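Local coordinates for glycogen synthase (Cyanobacterium sp. CLg1, PDB 6GNF), which belongs to the starch and bacterial glycogen synthase family of glycosyltransferases and is modelled with adenosine-5'-diphosphate and a glycan bound, at residues Ala234-Asp239 / Thr243-Ser248. Residues are numbered along the deposited sequence; the frame is centred on the assembly and turned at random.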
loop_
_atom_site.group_PDB
_atom_site.type_symbol
_atom_site.label_atom_id
_atom_site.label_comp_id
_atom_site.label_asym_id
_atom_site.label_seq_id
_atom_site.Cartn_x
_atom_site.Cartn_y
_atom_site.Cartn_z
ATOM N N ALA A 234 -15.542 7.353 14.175
ATOM C CA ALA A 234 -14.794 8.468 13.573
ATOM C C ALA A 234 -13.296 8.301 13.830
ATOM O O ALA A 234 -12.905 7.630 14.788
ATOM C CB ALA A 234 -15.274 9.800 14.133
ATOM N N PRO A 235 -12.449 8.910 12.983
ATOM C CA PRO A 235 -11.029 8.941 13.326
ATOM C C PRO A 235 -10.790 9.864 14.519
ATOM O O PRO A 235 -11.713 10.580 14.934
ATOM C CB PRO A 235 -10.358 9.510 12.062
ATOM C CG PRO A 235 -11.369 9.385 10.976
ATOM C CD PRO A 235 -12.701 9.506 11.659
ATOM N N PRO A 236 -9.561 9.852 15.071
ATOM C CA PRO A 236 -9.239 10.769 16.170
ATOM C C PRO A 236 -9.481 12.225 15.763
ATOM O O PRO A 236 -9.343 12.563 14.581
ATOM C CB PRO A 236 -7.746 10.523 16.423
ATOM C CG PRO A 236 -7.449 9.194 15.819
ATOM C CD PRO A 236 -8.414 9.006 14.690
ATOM N N PRO A 237 -9.820 13.088 16.735
ATOM C CA PRO A 237 -10.187 14.464 16.381
ATOM C C PRO A 237 -9.015 15.249 15.776
ATOM O O PRO A 237 -7.855 14.973 16.090
ATOM C CB PRO A 237 -10.641 15.070 17.718
ATOM C CG PRO A 237 -9.968 14.251 18.769
ATOM C CD PRO A 237 -9.671 12.895 18.190
ATOM N N LEU A 238 -9.325 16.210 14.912
ATOM C CA LEU A 238 -8.303 17.020 14.244
ATOM C C LEU A 238 -7.650 18.035 15.210
ATOM O O LEU A 238 -7.934 19.235 15.144
ATOM C CB LEU A 238 -8.927 17.754 13.044
ATOM C CG LEU A 238 -9.613 16.902 11.969
ATOM C CD1 LEU A 238 -10.398 17.776 11.001
ATOM C CD2 LEU A 238 -8.592 16.052 11.227
ATOM N N ASP A 239 -6.789 17.546 16.108
ATOM C CA ASP A 239 -5.995 18.414 17.001
ATOM C C ASP A 239 -4.473 18.163 16.938
ATOM O O ASP A 239 -3.708 18.741 17.713
ATOM C CB ASP A 239 -6.502 18.318 18.456
ATOM C CG ASP A 239 -6.306 16.934 19.080
ATOM O OD1 ASP A 239 -5.416 16.169 18.653
ATOM O OD2 ASP A 239 -7.050 16.622 20.033
ATOM N N THR A 243 -4.582 10.485 19.941
ATOM C CA THR A 243 -4.440 9.220 19.229
ATOM C C THR A 243 -5.663 8.294 19.406
ATOM O O THR A 243 -5.809 7.325 18.657
ATOM C CB THR A 243 -3.134 8.504 19.658
ATOM O OG1 THR A 243 -2.709 7.612 18.618
ATOM C CG2 THR A 243 -3.303 7.743 20.998
ATOM N N GLU A 244 -6.534 8.611 20.372
ATOM C CA GLU A 244 -7.724 7.805 20.666
ATOM C C GLU A 244 -8.861 8.111 19.673
ATOM O O GLU A 244 -9.388 9.231 19.663
ATOM C CB GLU A 244 -8.204 8.067 22.104
ATOM C CG GLU A 244 -7.174 7.765 23.190
ATOM C CD GLU A 244 -6.307 8.963 23.546
ATOM O OE1 GLU A 244 -5.096 8.774 23.784
ATOM O OE2 GLU A 244 -6.832 10.094 23.584
ATOM N N PRO A 245 -9.248 7.117 18.822
ATOM C CA PRO A 245 -10.370 7.370 17.895
ATOM C C PRO A 245 -11.706 7.577 18.610
ATOM O O PRO A 245 -11.910 7.032 19.695
ATOM C CB PRO A 245 -10.421 6.095 17.032
ATOM C CG PRO A 245 -9.074 5.470 17.167
ATOM C CD PRO A 245 -8.646 5.789 18.571
ATOM N N ILE A 246 -12.601 8.358 18.008
ATOM C CA ILE A 246 -13.896 8.656 18.622
ATOM C C ILE A 246 -14.933 7.603 18.225
ATOM O O ILE A 246 -15.530 7.677 17.146
ATOM C CB ILE A 246 -14.423 10.063 18.241
ATOM C CG1 ILE A 246 -13.382 11.147 18.558
ATOM C CG2 ILE A 246 -15.735 10.356 18.967
ATOM C CD1 ILE A 246 -13.710 12.509 17.980
ATOM N N THR A 247 -15.119 6.612 19.098
ATOM C CA THR A 247 -16.255 5.688 19.014
ATOM C C THR A 247 -17.450 6.383 19.676
ATOM O O THR A 247 -17.268 7.283 20.498
ATOM C CB THR A 247 -15.936 4.318 19.673
ATOM O OG1 THR A 247 -15.258 3.482 18.727
ATOM C CG2 THR A 247 -17.193 3.583 20.140
ATOM N N SER A 248 -18.663 5.989 19.294
ATOM C CA SER A 248 -19.879 6.569 19.861
ATOM C C SER A 248 -20.955 5.498 20.077
ATOM O O SER A 248 -21.007 4.523 19.324
ATOM C CB SER A 248 -20.391 7.663 18.924
ATOM O OG SER A 248 -21.649 8.162 19.327
#
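Ala234 and Ile246 are joined through their backbones: Ala234 N donates to Ile246 O at 3.0 Å, with 155° at the hydrogen. The return bond, Ile246 N to Ala234 O, is weak, since it is long at 3.3 Å and bent to 125°. No further bond follows across the contact, and the next three residues, Pro235 to Pro237, have no amide hydrogen to offer.

Beyond the bonded pair the segments meet by van der Waals packing, partly against carbonyl oxygens. Ala234 CB and Ile246 CB lie 4.2 Å apart. Pro236 lies against the backbone of the other segment, its CG 3.8 Å from Thr243 O, while its CD meets Pro245 CB at 4.2 Å. The Ile246 side chain reaches Pro237 with its CG1 branch, which chi1 of -54° sets beside the backbone N; its tip CD1 ends 4.0 Å from Pro237 CB, the two side chains crossing at a slant.

Between the segments, the Asp239 carboxylate hydrogen-bonds Lys241 N through OD1 and Thr242 OG1 through OD2. The contact lies at the surface of the starch synthase catalytic domain, where the short antiparallel strands 233-234 and 246-248 come together, loosely paired here; Pro236 lies near a bound beta-D-glucopyranose, Leu238 packs on Pro210 just after strand 208-209, and the chain continues into strand 251-256.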